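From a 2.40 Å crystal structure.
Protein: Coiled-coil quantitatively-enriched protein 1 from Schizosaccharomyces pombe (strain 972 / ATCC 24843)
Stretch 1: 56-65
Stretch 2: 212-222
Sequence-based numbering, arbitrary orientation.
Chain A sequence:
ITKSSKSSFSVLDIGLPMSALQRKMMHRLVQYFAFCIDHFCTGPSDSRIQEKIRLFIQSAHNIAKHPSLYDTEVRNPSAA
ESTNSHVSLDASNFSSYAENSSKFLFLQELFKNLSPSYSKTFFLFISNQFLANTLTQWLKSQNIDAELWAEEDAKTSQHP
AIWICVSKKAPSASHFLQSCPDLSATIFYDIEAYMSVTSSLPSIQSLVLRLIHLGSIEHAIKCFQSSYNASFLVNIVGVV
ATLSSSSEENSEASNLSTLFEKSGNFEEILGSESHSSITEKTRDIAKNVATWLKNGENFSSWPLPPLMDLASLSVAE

Stretch 1, residues 56-65: FIQSAHNIAK
Stretch 2 (212-222) IHLGSIEHAIK

Residues 56-65 form one continuous helix, with i to i+4 bonds such as His61 N to Ile57 O (2.9 Å) and phi/psi near -62/-43 up to Ile63, then -75/-26 at Ala64 and -74/-64 at Lys65. The second stretch begins as strand at Ile212 (-126/121), passes through a type II turn from His213 to Ser216, and enters a helix at Ile217. Gly215, at phi/psi 87/4, supplies the positive phi of the turn. The two helix axes approach to 10.1 Å at 114° between their N-to-C directions. In register, Ala60 CA is nearest Ile217 CA at 6.2 Å, and Ala64 CA is nearest His213 CA at 6.5 Å; 368 Å² is buried in total.

Ser216 holds the N-cap position. With chi1 at 72° (p), its OG accepts from Glu218 N at 3.1 Å and donates to His213 O at 2.8 Å, tying the turn to the helix start. Glu218 (chi1 m, chi2 t, chi3 -54°) folds back so that its OE1 accepts from His213 N at 3.0 Å and 167°. The same conformation brings Glu218 CD to 3.9 Å from Ala64 CB, although its CA-to-CB bond points sideways. At the turn, Gly215 N donates to His219 ND1 at 3.2 Å, with His219 at chi1 -164° (t).

Ile217 has the largest covered area, 96 Å², and adopts chi1 t, chi2 t. Ile217 CD1 lies 3.6 Å from Ile57 CG2 and also 4.0 Å from Ala60 CB, while Ile217 CG2 sits 3.8 Å from Ala60 CB. Ile57 is m, t. The small Ala60 side chain, directed toward the second stretch, accompanies this close approach. Ile217 CG2 also covers one face of the His61 ring, 4.2 Å from the ring centroid and 25° off the normal, a CH-pi contact.

His61 starts sideways, but chi1 -84° (m) and chi2 -52° carry its ring nearer the second stretch. Its CE1 comes to 3.4 Å from Ile221 CD1, which approaches obliquely; Ile221 is m, t. Water 2 lies 2.8 Å from His61 ND1 and donates to Glu218 OE2 at 2.9 Å, linking the two polar side chains. Water 1 bridges the backbones, donating to Ala60 O at 2.8 Å and accepting from Ile217 N at 3.1 Å.

Ala64 points toward the turn, with its CB 4.3 Å from Ser216 CB. Its carbonyl provides the only direct hydrogen bond across the contact: His213 ND1 donates to Ala64 O at 3.0 Å, but the 133° angle makes it weak. His213 chi1, -95°, lies between wells, with chi2 123°; the carbonyl oxygen meets the ring at its edge, near the ring plane.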

# COMPACT_ATOMS: atom_id res chain seq x y z
N PHE A 56 -0.38 -0.82 13.04
CA PHE A 56 -0.00 0.57 12.87
C PHE A 56 -0.01 1.28 14.22
O PHE A 56 0.94 1.98 14.56
CB PHE A 56 -0.95 1.30 11.91
CG PHE A 56 -0.75 2.79 11.90
CD1 PHE A 56 0.31 3.36 11.20
CD2 PHE A 56 -1.59 3.63 12.61
CE1 PHE A 56 0.52 4.73 11.21
CE2 PHE A 56 -1.38 5.00 12.62
CZ PHE A 56 -0.33 5.55 11.93
N ILE A 57 -1.09 1.08 14.98
CA ILE A 57 -1.25 1.71 16.27
C ILE A 57 -0.15 1.25 17.23
O ILE A 57 0.42 2.07 17.94
CB ILE A 57 -2.68 1.48 16.82
CG1 ILE A 57 -3.70 2.31 16.04
CG2 ILE A 57 -2.75 1.76 18.32
CD1 ILE A 57 -5.13 1.84 16.19
N GLN A 58 0.15 -0.06 17.21
CA GLN A 58 1.16 -0.63 18.09
C GLN A 58 2.52 -0.01 17.79
O GLN A 58 3.23 0.41 18.71
CB GLN A 58 1.20 -2.16 17.97
CG GLN A 58 2.12 -2.83 18.98
CD GLN A 58 1.72 -2.52 20.41
OE1 GLN A 58 0.64 -2.88 20.86
NE2 GLN A 58 2.60 -1.84 21.13
N SER A 59 2.87 0.07 16.50
CA SER A 59 4.13 0.64 16.04
C SER A 59 4.26 2.10 16.47
O SER A 59 5.35 2.54 16.81
CB SER A 59 4.24 0.52 14.54
OG SER A 59 4.08 -0.82 14.12
N ALA A 60 3.14 2.84 16.42
CA ALA A 60 3.12 4.24 16.78
C ALA A 60 3.35 4.39 18.29
O ALA A 60 4.11 5.26 18.72
CB ALA A 60 1.82 4.87 16.34
N HIS A 61 2.71 3.51 19.07
CA HIS A 61 2.96 3.41 20.50
C HIS A 61 4.44 3.17 20.77
O HIS A 61 5.02 3.82 21.65
CB HIS A 61 2.11 2.30 21.14
CG HIS A 61 0.73 2.73 21.49
ND1 HIS A 61 0.47 3.85 22.25
CD2 HIS A 61 -0.48 2.19 21.20
CE1 HIS A 61 -0.83 3.99 22.41
NE2 HIS A 61 -1.43 2.98 21.77
N ASN A 62 5.04 2.24 20.01
CA ASN A 62 6.42 1.83 20.24
C ASN A 62 7.38 2.99 20.00
O ASN A 62 8.27 3.23 20.81
CB ASN A 62 6.81 0.60 19.41
CG ASN A 62 6.05 -0.65 19.79
OD1 ASN A 62 5.45 -0.72 20.86
ND2 ASN A 62 6.08 -1.65 18.92
N ILE A 63 7.17 3.71 18.88
CA ILE A 63 7.99 4.86 18.52
C ILE A 63 7.90 5.91 19.64
O ILE A 63 8.89 6.55 19.96
CB ILE A 63 7.57 5.42 17.14
CG1 ILE A 63 7.92 4.43 16.02
CG2 ILE A 63 8.18 6.79 16.89
CD1 ILE A 63 7.09 4.60 14.76
N ALA A 64 6.70 6.04 20.22
CA ALA A 64 6.43 7.02 21.26
C ALA A 64 7.05 6.60 22.59
O ALA A 64 7.35 7.44 23.43
CB ALA A 64 4.94 7.24 21.39
N LYS A 65 7.24 5.29 22.78
CA LYS A 65 7.91 4.79 23.97
C LYS A 65 9.40 5.06 23.84
O LYS A 65 9.96 5.83 24.61
CB LYS A 65 7.62 3.30 24.18
CG LYS A 65 6.23 2.98 24.70
CD LYS A 65 5.95 1.49 24.76
CE LYS A 65 4.54 1.16 24.31
NZ LYS A 65 4.29 -0.31 24.31
N ILE A 212 3.26 12.41 27.71
CA ILE A 212 2.60 12.32 26.43
C ILE A 212 3.44 13.06 25.39
O ILE A 212 3.69 14.26 25.54
CB ILE A 212 1.16 12.86 26.51
CG1 ILE A 212 0.30 12.03 27.46
CG2 ILE A 212 0.54 12.95 25.12
CD1 ILE A 212 -1.07 12.60 27.75
N HIS A 213 3.87 12.34 24.35
CA HIS A 213 4.65 12.95 23.29
C HIS A 213 3.76 13.82 22.41
O HIS A 213 2.71 13.38 21.96
CB HIS A 213 5.42 11.89 22.48
CG HIS A 213 6.82 11.69 22.95
ND1 HIS A 213 7.29 10.46 23.35
CD2 HIS A 213 7.84 12.56 23.08
CE1 HIS A 213 8.55 10.58 23.71
NE2 HIS A 213 8.92 11.85 23.55
N LEU A 214 4.22 15.06 22.18
CA LEU A 214 3.50 16.02 21.36
C LEU A 214 3.49 15.54 19.91
O LEU A 214 4.54 15.28 19.32
CB LEU A 214 4.16 17.40 21.47
CG LEU A 214 3.95 18.14 22.79
CD1 LEU A 214 5.00 19.23 22.97
CD2 LEU A 214 2.56 18.76 22.85
N GLY A 215 2.28 15.40 19.36
CA GLY A 215 2.07 15.08 17.95
C GLY A 215 2.08 13.58 17.67
O GLY A 215 1.98 13.18 16.52
N SER A 216 2.19 12.77 18.74
CA SER A 216 2.22 11.32 18.62
C SER A 216 0.79 10.77 18.72
O SER A 216 -0.16 11.53 18.85
CB SER A 216 3.12 10.72 19.68
OG SER A 216 2.53 10.81 20.97
N ILE A 217 0.68 9.43 18.66
CA ILE A 217 -0.59 8.74 18.85
C ILE A 217 -1.10 8.96 20.27
O ILE A 217 -2.30 8.89 20.51
CB ILE A 217 -0.49 7.24 18.51
CG1 ILE A 217 -1.88 6.59 18.48
CG2 ILE A 217 0.45 6.51 19.47
CD1 ILE A 217 -1.94 5.27 17.76
N GLU A 218 -0.17 9.21 21.20
CA GLU A 218 -0.50 9.44 22.60
C GLU A 218 -1.32 10.72 22.71
O GLU A 218 -2.34 10.74 23.40
CB GLU A 218 0.78 9.56 23.44
CG GLU A 218 1.69 8.35 23.38
CD GLU A 218 2.79 8.36 24.43
OE1 GLU A 218 3.55 9.36 24.50
OE2 GLU A 218 2.89 7.38 25.19
N HIS A 219 -0.88 11.76 22.00
CA HIS A 219 -1.58 13.03 21.92
C HIS A 219 -2.98 12.83 21.33
O HIS A 219 -3.94 13.39 21.84
CB HIS A 219 -0.75 14.03 21.10
CG HIS A 219 -1.17 15.45 21.26
ND1 HIS A 219 -0.39 16.50 20.79
CD2 HIS A 219 -2.26 16.01 21.83
CE1 HIS A 219 -0.99 17.64 21.06
NE2 HIS A 219 -2.14 17.36 21.70
N ALA A 220 -3.06 12.01 20.27
CA ALA A 220 -4.31 11.76 19.57
C ALA A 220 -5.29 11.00 20.46
O ALA A 220 -6.47 11.35 20.53
CB ALA A 220 -4.05 11.03 18.28
N ILE A 221 -4.80 9.97 21.15
CA ILE A 221 -5.61 9.20 22.08
C ILE A 221 -6.16 10.13 23.17
O ILE A 221 -7.33 10.02 23.55
CB ILE A 221 -4.83 8.00 22.65
CG1 ILE A 221 -4.63 6.91 21.60
CG2 ILE A 221 -5.49 7.46 23.91
CD1 ILE A 221 -3.51 5.94 21.89
N LYS A 222 -5.32 11.07 23.63
CA LYS A 222 -5.70 12.03 24.65
C LYS A 222 -6.91 12.85 24.19
O LYS A 222 -7.85 13.03 24.96
CB LYS A 222 -4.49 12.86 25.10
CG LYS A 222 -4.72 14.35 25.33
CD LYS A 222 -5.48 14.69 26.59
CE LYS A 222 -6.18 16.03 26.51
NZ LYS A 222 -6.99 16.30 27.72
O HOH W 1 3.25 7.82 18.06
O HOH W 2 1.98 4.69 24.49